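Local coordinates for peptidase S9 prolyl oligopeptidase catalytic domain-containing protein (Pyrococcus horikoshii, PDB 4HXF), which acts as an acylaminoacyl peptidase, a probable serine-type enzyme of the prolyl oligopeptidase family that works as a self-compartmentalizing hexamer, at residues W200-W205 / V217-I222; G233-K238 / K245-D250; K377-V382 / K603-E608. All coordinates share one frame; numbering follows the deposited sequence.

Overall arrangement
Interactions 1 and 2 lie in the beta-propeller, their centres about 10 Å apart, and share one blade: interaction 1 carries the chain into it across a corner, and interaction 2 ties its second and third strands together where the second strand ends. They meet directly, through hydrogen bonds from Lys-234 N and Lys-237 N to Ser-218. Interaction 3 belongs to the alpha/beta hydrolase domain, its centre about 51 Å from that of interaction 1 and 47 Å from that of interaction 2. Both propeller contacts are partly buried and combine a pair of backbone hydrogen bonds with aromatic packing; the contact between 377-382 and 603-608 is buried, has no hydrogen bond across it, and rests on aliphatic helix-to-sheet packing.

Interaction 1 (W200-W205 / V217-I222); sequences WDIYLW and VSFYAI
Ile-202 CD1 is the meeting point of the aliphatic side of this contact, with Val-217 CG2 3.9 Å away and Phe-219 CD2 at a similar distance. The isoleucine chain is extended, CD1 anti to CA (chi2 177°), and its tip arrives at the edge of the Phe-219 ring, near the ring plane; the Ile-202 and Val-217 side chains cross at about a right angle. Phe-214 meets the same phenylalanine ring edge-to-face.

A second apolar patch is aromatic. Tyr-220 takes the crowded position at chi1, CG between the backbone N and the carbonyl carbon, and its side chain runs beside that of Trp-200, pointing the same way. Tyr-220 CB sits squarely over the indole five-membered ring, 3.9 Å from its centroid, in a CH-pi contact. Further out, Tyr-220 CD1 approaches Trp-200 CZ2 to 3.5 Å above the same ring system, while the two six-membered rings stay oblique, their planes at 41°.

Between the patches lies the carbonyl of Phe-219. Its O is 3.6 Å from Trp-200 CE3 and 3.5 Å from Ile-202 CD1, and this buried oxygen finds no hydrogen-bonding partner.

At the polar edge, Trp-200 and Val-217 form an antiparallel hydrogen-bonded pair: Trp-200 N donates to Val-217 O at 2.8 Å, and Val-217 N donates back to Trp-200 O at 2.9 Å. Beyond it the chain turns a corner at Ser-218, whose OG bonds to Lys-198 O and Lys-237 N.

The chemistry thus changes where one propeller blade gives way to the next: backbone bonds pair Val-217 with Trp-200, whereas 219-222, inclined at 40° to strand 200-205, packs on that strand with no backbone hydrogen bond between them, though Ala-221 N bonds to Ser-186 OG on the neighbouring strand.

Interaction 2 (G233-K238 / K245-D250); sequences GKPEKK and KIYIYD
Gly-233 and Lys-245 form an antiparallel hydrogen-bonded bridge in a four-stranded beta-propeller blade, where strand 229-232 gives way to a loop and strand 245-249 begins. Gly-233 N donates to Lys-245 O at 2.9 Å, and Lys-245 N returns a bond to Gly-233 O at 2.8 Å. The chain turns a corner at Gly-233, with backbone angles at which a CB would press on the carbonyl O of Tyr-232.

Past the bridge, the Tyr-247 ring fills the bend. Gly-233 O lies at its edge, 3.4 Å from CE2, and Pro-235 crosses its phenol end at about a right angle. The Tyr-247 ring also meets that of Phe-219, their planes at about 55°.

The two lysines run side by side, pointing the same way, with Lys-234 CD 3.7 Å from Lys-245 CG. Bends at chi2 and chi3 bring Lys-234 CE to 3.4 Å from Tyr-247 OH. An alanine in place of Tyr-247 would probably open a gap beside Pro-235 and Lys-234 and deprive the Phe-219 ring of one of its aromatic neighbours. The two lysine ammonium groups stay apart, NZ of Lys-234 being 5.4 Å from NZ of Lys-245, and the latter bonds to Ile-260 O. The neighbouring Asp-244, a magnesium ligand together with Glu-263, is also salt-bridged by Lys-237 NZ.

Tightest of the side-chain approaches is that of Pro-235 CD, which lies 3.1 Å from Tyr-247 OH.

Interaction 3 (K377-V382 / K603-E608); sequences KAPVIV and KLKKYE
Leu-604 reaches from the last turn of helix 586-605 onto Pro-379, Val-380 and Ile-381 of strand 378-384. Its CB is directed at the strand but stays back from it. CG, anti to the backbone N (chi1 -179°), comes forward to 4.4 Å from Pro-379 CB, a loose apolar contact. The branch CD2 goes furthest: it lies 3.5 Å from Val-380 O and 3.9 Å from Ile-381 CG1, so that one methyl covers both a backbone carbonyl and the isoleucine beyond it. The Leu-604 and Ile-381 side chains meet at a slant.

Lys-605 adds the outer part of the contact. Its aliphatic base lies by the proline ring, with CG 4.4 Å from Pro-379 CG, while the chain carries NZ away from the strand to a salt bridge with Glu-601 and a hydrogen bond to Lys-406 O.

No hydrogen bond crosses directly between the two segments, but Arg-459 links them: its NH1 bonds to Lys-605 O and its backbone pairs with Val-380. After the helix the chain folds back, and Lys-603 NZ donates to Glu-608 O at 2.6 Å, in the carbonyl plane.

Strand 378-384 lies inside the central sheet, between strands 409-413 and 460-465, and Val-380 packs on Phe-448 of helix 436-451. The end of a late helix packed on an inner strand of a mostly parallel sheet, with helices on both faces, is the layering of the alpha/beta hydrolase fold.

Interaction 1 (W200-W205 / V217-I222)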
loop_
_atom_site.group_PDB
_atom_site.type_symbol
_atom_site.label_atom_id
_atom_site.label_comp_id
_atom_site.label_asym_id
_atom_site.label_seq_id
_atom_site.Cartn_x
_atom_site.Cartn_y
_atom_site.Cartn_z
ATOM N N TRP A 200 -7.172 -46.482 20.744
ATOM C CA TRP A 200 -6.723 -45.330 21.529
ATOM C C TRP A 200 -6.257 -45.740 22.888
ATOM O O TRP A 200 -6.612 -46.795 23.411
ATOM C CB TRP A 200 -7.953 -44.401 21.803
ATOM C CG TRP A 200 -8.440 -43.666 20.582
ATOM C CD1 TRP A 200 -8.034 -42.365 20.137
ATOM C CD2 TRP A 200 -9.438 -44.121 19.626
ATOM N NE1 TRP A 200 -8.707 -42.017 19.016
ATOM C CE2 TRP A 200 -9.570 -43.060 18.632
ATOM C CE3 TRP A 200 -10.126 -45.310 19.439
ATOM C CZ2 TRP A 200 -10.427 -43.166 17.564
ATOM C CZ3 TRP A 200 -11.022 -45.375 18.402
ATOM C CH2 TRP A 200 -11.101 -44.369 17.424
ATOM N N ASP A 201 -5.416 -44.895 23.466
ATOM C CA ASP A 201 -5.093 -44.885 24.881
ATOM C C ASP A 201 -5.774 -43.659 25.488
ATOM O O ASP A 201 -5.808 -42.611 24.821
ATOM C CB ASP A 201 -3.601 -44.811 25.108
ATOM C CG ASP A 201 -2.839 -45.968 24.436
ATOM O OD1 ASP A 201 -3.406 -47.063 24.273
ATOM O OD2 ASP A 201 -1.682 -45.723 24.126
ATOM N N ILE A 202 -6.391 -43.804 26.626
ATOM C CA ILE A 202 -7.129 -42.721 27.237
ATOM C C ILE A 202 -6.555 -42.420 28.611
ATOM O O ILE A 202 -6.335 -43.311 29.455
ATOM C CB ILE A 202 -8.648 -43.071 27.336
ATOM C CG1 ILE A 202 -9.211 -43.516 25.984
ATOM C CG2 ILE A 202 -9.495 -41.953 27.999
ATOM C CD1 ILE A 202 -10.698 -43.952 25.980
ATOM N N TYR A 203 -6.285 -41.133 28.811
ATOM C CA TYR A 203 -5.673 -40.650 30.067
ATOM C C TYR A 203 -6.527 -39.642 30.785
ATOM O O TYR A 203 -7.325 -38.956 30.182
ATOM C CB TYR A 203 -4.335 -39.974 29.780
ATOM C CG TYR A 203 -3.369 -40.810 29.062
ATOM C CD1 TYR A 203 -2.404 -41.541 29.761
ATOM C CD2 TYR A 203 -3.383 -40.881 27.656
ATOM C CE1 TYR A 203 -1.501 -42.349 29.069
ATOM C CE2 TYR A 203 -2.464 -41.680 26.988
ATOM C CZ TYR A 203 -1.542 -42.392 27.716
ATOM O OH TYR A 203 -0.612 -43.217 27.066
ATOM N N LEU A 204 -6.352 -39.560 32.094
ATOM C CA LEU A 204 -6.985 -38.511 32.915
ATOM C C LEU A 204 -5.839 -37.625 33.349
ATOM O O LEU A 204 -4.849 -38.117 33.980
ATOM C CB LEU A 204 -7.687 -39.134 34.096
ATOM C CG LEU A 204 -8.636 -38.223 34.817
ATOM C CD1 LEU A 204 -9.762 -37.709 33.900
ATOM C CD2 LEU A 204 -9.147 -38.990 36.047
ATOM N N TRP A 205 -5.935 -36.358 32.994
ATOM C CA TRP A 205 -4.864 -35.347 33.161
ATOM C C TRP A 205 -5.330 -34.266 34.110
ATOM O O TRP A 205 -6.454 -33.770 34.052
ATOM C CB TRP A 205 -4.480 -34.780 31.805
ATOM C CG TRP A 205 -3.201 -34.006 31.743
ATOM C CD1 TRP A 205 -1.963 -34.400 31.226
ATOM C CD2 TRP A 205 -3.022 -32.607 32.155
ATOM N NE1 TRP A 205 -1.079 -33.388 31.318
ATOM C CE2 TRP A 205 -1.646 -32.285 31.866
ATOM C CE3 TRP A 205 -3.856 -31.645 32.612
ATOM C CZ2 TRP A 205 -1.112 -31.019 32.094
ATOM C CZ3 TRP A 205 -3.309 -30.345 32.892
ATOM C CH2 TRP A 205 -1.972 -30.049 32.622
ATOM N N VAL A 217 -7.981 -49.389 23.415
ATOM C CA VAL A 217 -9.452 -49.620 23.387
ATOM C C VAL A 217 -9.976 -48.980 22.090
ATOM O O VAL A 217 -9.318 -48.065 21.489
ATOM C CB VAL A 217 -10.153 -49.043 24.578
ATOM C CG1 VAL A 217 -9.859 -49.936 25.824
ATOM C CG2 VAL A 217 -9.771 -47.574 24.762
ATOM N N SER A 218 -11.189 -49.372 21.615
ATOM C CA SER A 218 -11.653 -48.886 20.300
ATOM C C SER A 218 -12.737 -47.862 20.562
ATOM O O SER A 218 -13.658 -47.704 19.747
ATOM C CB SER A 218 -12.197 -50.080 19.457
ATOM O OG SER A 218 -11.125 -50.925 19.078
ATOM N N PHE A 219 -12.628 -47.098 21.668
ATOM C CA PHE A 219 -13.464 -45.930 21.901
ATOM C C PHE A 219 -12.641 -44.773 22.372
ATOM O O PHE A 219 -11.484 -44.965 22.774
ATOM C CB PHE A 219 -14.632 -46.181 22.834
ATOM C CG PHE A 219 -14.376 -46.994 24.100
ATOM C CD1 PHE A 219 -15.356 -47.933 24.498
ATOM C CD2 PHE A 219 -13.394 -46.678 24.993
ATOM C CE1 PHE A 219 -15.208 -48.605 25.734
ATOM C CE2 PHE A 219 -13.206 -47.389 26.214
ATOM C CZ PHE A 219 -14.119 -48.327 26.556
ATOM N N TYR A 220 -13.175 -43.566 22.215
ATOM C CA TYR A 220 -12.531 -42.364 22.755
ATOM C C TYR A 220 -13.570 -41.567 23.509
ATOM O O TYR A 220 -14.783 -41.799 23.384
ATOM C CB TYR A 220 -11.802 -41.575 21.614
ATOM C CG TYR A 220 -12.735 -41.092 20.528
ATOM C CD1 TYR A 220 -13.068 -41.919 19.453
ATOM C CD2 TYR A 220 -13.197 -39.789 20.496
ATOM C CE1 TYR A 220 -13.833 -41.501 18.381
ATOM C CE2 TYR A 220 -14.045 -39.377 19.427
ATOM C CZ TYR A 220 -14.384 -40.257 18.435
ATOM O OH TYR A 220 -15.192 -39.896 17.341
ATOM N N ALA A 221 -13.132 -40.605 24.319
ATOM C CA ALA A 221 -14.070 -39.847 25.185
ATOM C C ALA A 221 -14.674 -38.679 24.338
ATOM O O ALA A 221 -13.969 -37.950 23.588
ATOM C CB ALA A 221 -13.334 -39.324 26.437
ATOM N N ILE A 222 -15.968 -38.543 24.384
ATOM C CA ILE A 222 -16.690 -37.515 23.663
ATOM C C ILE A 222 -17.394 -36.489 24.557
ATOM O O ILE A 222 -17.646 -35.362 24.047
ATOM C CB ILE A 222 -17.679 -38.131 22.626
ATOM C CG1 ILE A 222 -18.711 -39.041 23.205
ATOM C CG2 ILE A 222 -16.835 -38.759 21.454
ATOM C CD1 ILE A 222 -19.946 -39.311 22.354
#

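Interaction 2 (G233-K238 / K245-D250)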
loop_
_atom_site.group_PDB
_atom_site.type_symbol
_atom_site.label_atom_id
_atom_site.label_comp_id
_atom_site.label_asym_id
_atom_site.label_seq_id
_atom_site.Cartn_x
_atom_site.Cartn_y
_atom_site.Cartn_z
ATOM N N GLY A 233 -17.586 -45.609 20.466
ATOM C CA GLY A 233 -16.885 -46.605 19.717
ATOM C C GLY A 233 -17.309 -47.960 20.221
ATOM O O GLY A 233 -18.473 -48.210 20.337
ATOM N N LYS A 234 -16.326 -48.822 20.449
ATOM C CA LYS A 234 -16.526 -50.154 21.075
ATOM C C LYS A 234 -15.364 -50.427 22.012
ATOM O O LYS A 234 -14.277 -49.856 21.825
ATOM C CB LYS A 234 -16.591 -51.256 20.046
ATOM C CG LYS A 234 -17.690 -51.111 18.988
ATOM C CD LYS A 234 -19.049 -51.389 19.497
ATOM C CE LYS A 234 -19.215 -52.818 19.998
ATOM N NZ LYS A 234 -19.308 -53.754 18.876
ATOM N N PRO A 235 -15.517 -51.409 22.985
ATOM C CA PRO A 235 -14.276 -51.720 23.736
ATOM C C PRO A 235 -13.196 -52.246 22.819
ATOM O O PRO A 235 -12.006 -51.929 23.003
ATOM C CB PRO A 235 -14.718 -52.849 24.755
ATOM C CG PRO A 235 -16.111 -52.411 25.120
ATOM C CD PRO A 235 -16.695 -51.868 23.768
ATOM N N GLU A 236 -13.560 -53.087 21.843
ATOM C CA GLU A 236 -12.567 -53.562 20.864
ATOM C C GLU A 236 -13.267 -53.844 19.565
ATOM O O GLU A 236 -14.179 -54.652 19.493
ATOM C CB GLU A 236 -11.836 -54.840 21.351
ATOM C CG GLU A 236 -10.684 -55.365 20.492
ATOM C CD GLU A 236 -10.042 -56.584 21.208
ATOM O OE1 GLU A 236 -10.520 -57.686 20.943
ATOM O OE2 GLU A 236 -9.173 -56.413 22.113
ATOM N N LYS A 237 -12.814 -53.202 18.518
ATOM C CA LYS A 237 -13.320 -53.429 17.133
ATOM C C LYS A 237 -12.389 -54.329 16.417
ATOM O O LYS A 237 -11.164 -54.237 16.560
ATOM C CB LYS A 237 -13.344 -52.092 16.343
ATOM C CG LYS A 237 -14.538 -51.252 16.716
ATOM C CD LYS A 237 -14.517 -50.059 15.775
ATOM C CE LYS A 237 -15.710 -49.247 15.738
ATOM N NZ LYS A 237 -15.570 -48.080 14.827
ATOM N N LYS A 238 -12.916 -55.315 15.707
ATOM C CA LYS A 238 -12.117 -55.948 14.649
ATOM C C LYS A 238 -12.036 -55.179 13.377
ATOM O O LYS A 238 -11.048 -55.269 12.632
ATOM C CB LYS A 238 -12.661 -57.342 14.324
ATOM C CG LYS A 238 -12.587 -58.252 15.551
ATOM C CD LYS A 238 -12.923 -59.660 15.208
ATOM C CE LYS A 238 -12.788 -60.384 16.583
ATOM N NZ LYS A 238 -12.734 -61.856 16.487
ATOM N N LYS A 245 -20.821 -47.424 18.947
ATOM C CA LYS A 245 -21.813 -47.314 19.989
ATOM C C LYS A 245 -21.368 -46.308 21.078
ATOM O O LYS A 245 -20.426 -45.581 20.948
ATOM C CB LYS A 245 -22.023 -48.678 20.651
ATOM C CG LYS A 245 -22.377 -49.841 19.724
ATOM C CD LYS A 245 -23.694 -49.656 18.921
ATOM C CE LYS A 245 -24.018 -50.943 18.081
ATOM N NZ LYS A 245 -24.506 -52.141 18.881
ATOM N N ILE A 246 -22.151 -46.155 22.095
ATOM C CA ILE A 246 -21.821 -45.259 23.217
ATOM C C ILE A 246 -21.938 -46.033 24.572
ATOM O O ILE A 246 -22.766 -46.956 24.760
ATOM C CB ILE A 246 -22.718 -43.981 23.236
ATOM C CG1 ILE A 246 -24.177 -44.386 23.241
ATOM C CG2 ILE A 246 -22.225 -43.041 22.138
ATOM C CD1 ILE A 246 -25.117 -43.176 23.124
ATOM N N TYR A 247 -21.103 -45.628 25.516
ATOM C CA TYR A 247 -20.922 -46.216 26.809
ATOM C C TYR A 247 -20.747 -45.109 27.853
ATOM O O TYR A 247 -20.191 -44.030 27.534
ATOM C CB TYR A 247 -19.643 -47.056 26.870
ATOM C CG TYR A 247 -19.573 -48.116 25.829
ATOM C CD1 TYR A 247 -19.945 -49.381 26.137
ATOM C CD2 TYR A 247 -19.156 -47.847 24.563
ATOM C CE1 TYR A 247 -19.960 -50.365 25.154
ATOM C CE2 TYR A 247 -19.122 -48.780 23.604
ATOM C CZ TYR A 247 -19.568 -50.049 23.896
ATOM O OH TYR A 247 -19.552 -50.984 22.889
ATOM N N ILE A 248 -21.275 -45.358 29.036
ATOM C CA ILE A 248 -21.087 -44.453 30.190
ATOM C C ILE A 248 -20.003 -45.087 31.031
ATOM O O ILE A 248 -20.066 -46.280 31.376
ATOM C CB ILE A 248 -22.427 -44.266 30.955
ATOM C CG1 ILE A 248 -23.391 -43.373 30.092
ATOM C CG2 ILE A 248 -22.178 -43.672 32.355
ATOM C CD1 ILE A 248 -24.865 -43.439 30.615
ATOM N N TYR A 249 -19.019 -44.286 31.410
ATOM C CA TYR A 249 -17.952 -44.741 32.270
ATOM C C TYR A 249 -17.930 -43.945 33.581
ATOM O O TYR A 249 -17.711 -42.759 33.583
ATOM C CB TYR A 249 -16.631 -44.696 31.572
ATOM C CG TYR A 249 -15.476 -45.064 32.460
ATOM C CD1 TYR A 249 -15.321 -46.367 32.957
ATOM C CD2 TYR A 249 -14.503 -44.143 32.732
ATOM C CE1 TYR A 249 -14.225 -46.705 33.743
ATOM C CE2 TYR A 249 -13.434 -44.462 33.488
ATOM C CZ TYR A 249 -13.303 -45.723 33.997
ATOM O OH TYR A 249 -12.195 -45.931 34.752
ATOM N N ASP A 250 -18.056 -44.668 34.699
ATOM C CA ASP A 250 -17.945 -43.992 36.017
ATOM C C ASP A 250 -17.109 -44.801 36.993
ATOM O O ASP A 250 -17.293 -44.692 38.223
ATOM C CB ASP A 250 -19.329 -43.864 36.537
ATOM C CG ASP A 250 -19.971 -45.223 36.797
ATOM O OD1 ASP A 250 -19.323 -46.296 36.677
ATOM O OD2 ASP A 250 -21.169 -45.209 37.080
#

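Interaction 3 (K377-V382 / K603-E608)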
loop_
_atom_site.group_PDB
_atom_site.type_symbol
_atom_site.label_atom_id
_atom_site.label_comp_id
_atom_site.label_asym_id
_atom_site.label_seq_id
_atom_site.Cartn_x
_atom_site.Cartn_y
_atom_site.Cartn_z
ATOM N N LYS A 377 -41.098 -39.597 -22.449
ATOM C CA LYS A 377 -40.100 -40.322 -21.569
ATOM C C LYS A 377 -38.991 -39.393 -21.082
ATOM O O LYS A 377 -38.778 -38.373 -21.668
ATOM C CB LYS A 377 -39.381 -41.390 -22.293
ATOM C CG LYS A 377 -40.212 -42.622 -22.544
ATOM C CD LYS A 377 -39.384 -43.660 -23.287
ATOM C CE LYS A 377 -39.874 -45.024 -22.888
ATOM N NZ LYS A 377 -39.378 -45.145 -21.499
ATOM N N ALA A 378 -38.276 -39.753 -20.021
ATOM C CA ALA A 378 -37.302 -38.840 -19.487
ATOM C C ALA A 378 -36.031 -39.610 -19.198
ATOM O O ALA A 378 -36.084 -40.764 -18.768
ATOM C CB ALA A 378 -37.778 -38.117 -18.181
ATOM N N PRO A 379 -34.876 -38.922 -19.357
ATOM C CA PRO A 379 -33.604 -39.537 -18.998
ATOM C C PRO A 379 -33.486 -39.749 -17.471
ATOM O O PRO A 379 -34.246 -39.139 -16.679
ATOM C CB PRO A 379 -32.544 -38.573 -19.547
ATOM C CG PRO A 379 -33.256 -37.227 -19.447
ATOM C CD PRO A 379 -34.717 -37.500 -19.689
ATOM N N VAL A 380 -32.481 -40.533 -17.086
ATOM C CA VAL A 380 -32.325 -41.009 -15.701
ATOM C C VAL A 380 -30.896 -40.762 -15.268
ATOM O O VAL A 380 -30.018 -41.196 -15.934
ATOM C CB VAL A 380 -32.680 -42.529 -15.597
ATOM C CG1 VAL A 380 -32.583 -43.029 -14.149
ATOM C CG2 VAL A 380 -34.108 -42.802 -16.219
ATOM N N ILE A 381 -30.702 -40.201 -14.072
ATOM C CA ILE A 381 -29.399 -40.166 -13.435
ATOM C C ILE A 381 -29.405 -41.052 -12.177
ATOM O O ILE A 381 -30.244 -40.792 -11.234
ATOM C CB ILE A 381 -28.981 -38.774 -12.979
ATOM C CG1 ILE A 381 -28.953 -37.839 -14.227
ATOM C CG2 ILE A 381 -27.548 -38.804 -12.410
ATOM C CD1 ILE A 381 -28.768 -36.330 -13.934
ATOM N N VAL A 382 -28.502 -42.025 -12.174
ATOM C CA VAL A 382 -28.270 -42.875 -11.010
ATOM C C VAL A 382 -27.204 -42.216 -10.149
ATOM O O VAL A 382 -26.077 -41.968 -10.651
ATOM C CB VAL A 382 -27.854 -44.270 -11.400
ATOM C CG1 VAL A 382 -27.632 -45.162 -10.133
ATOM C CG2 VAL A 382 -28.956 -44.917 -12.286
ATOM N N LYS A 603 -24.463 -34.960 -22.886
ATOM C CA LYS A 603 -24.007 -36.287 -23.092
ATOM C C LYS A 603 -25.069 -37.338 -22.792
ATOM O O LYS A 603 -25.005 -38.480 -23.294
ATOM C CB LYS A 603 -22.698 -36.550 -22.287
ATOM C CG LYS A 603 -21.553 -35.620 -22.742
ATOM C CD LYS A 603 -20.990 -35.881 -24.091
ATOM C CE LYS A 603 -20.059 -34.756 -24.477
ATOM N NZ LYS A 603 -19.586 -34.908 -25.859
ATOM N N LEU A 604 -26.015 -36.974 -21.961
ATOM C CA LEU A 604 -27.049 -37.904 -21.518
ATOM C C LEU A 604 -28.442 -37.570 -22.094
ATOM O O LEU A 604 -29.050 -38.397 -22.798
ATOM C CB LEU A 604 -27.134 -38.045 -19.974
ATOM C CG LEU A 604 -28.172 -39.013 -19.464
ATOM C CD1 LEU A 604 -27.898 -40.484 -19.857
ATOM C CD2 LEU A 604 -28.304 -38.919 -17.927
ATOM N N LYS A 605 -28.932 -36.366 -21.828
ATOM C CA LYS A 605 -30.254 -36.002 -22.326
ATOM C C LYS A 605 -30.275 -36.041 -23.872
ATOM O O LYS A 605 -31.241 -36.547 -24.493
ATOM C CB LYS A 605 -30.574 -34.577 -21.809
ATOM C CG LYS A 605 -31.937 -34.099 -22.239
ATOM C CD LYS A 605 -32.274 -32.681 -21.788
ATOM C CE LYS A 605 -32.843 -32.672 -20.312
ATOM N NZ LYS A 605 -32.902 -31.277 -19.702
ATOM N N LYS A 606 -29.220 -35.471 -24.461
ATOM C CA LYS A 606 -29.046 -35.477 -25.940
ATOM C C LYS A 606 -27.571 -35.381 -26.281
ATOM O O LYS A 606 -26.984 -34.238 -26.199
ATOM C CB LYS A 606 -29.779 -34.270 -26.556
ATOM N N TYR A 607 -27.026 -36.476 -26.819
ATOM C CA TYR A 607 -25.576 -36.545 -27.061
ATOM C C TYR A 607 -25.160 -35.570 -28.151
ATOM O O TYR A 607 -25.723 -35.545 -29.238
ATOM C CB TYR A 607 -25.107 -37.947 -27.456
ATOM C CG TYR A 607 -23.605 -37.998 -27.729
ATOM C CD1 TYR A 607 -22.695 -38.186 -26.682
ATOM C CD2 TYR A 607 -23.093 -37.776 -29.007
ATOM C CE1 TYR A 607 -21.318 -38.166 -26.937
ATOM C CE2 TYR A 607 -21.738 -37.761 -29.265
ATOM C CZ TYR A 607 -20.846 -37.991 -28.225
ATOM O OH TYR A 607 -19.499 -37.975 -28.441
ATOM N N GLU A 608 -24.137 -34.796 -27.866
ATOM C CA GLU A 608 -23.494 -34.014 -28.918
ATOM C C GLU A 608 -21.980 -34.172 -28.771
ATOM O O GLU A 608 -21.454 -34.540 -27.696
ATOM C CB GLU A 608 -23.901 -32.569 -28.811
ATOM C CG GLU A 608 -23.383 -31.926 -27.530
ATOM C CD GLU A 608 -23.890 -30.512 -27.333
ATOM O OE1 GLU A 608 -25.055 -30.227 -27.632
ATOM O OE2 GLU A 608 -23.120 -29.699 -26.825
#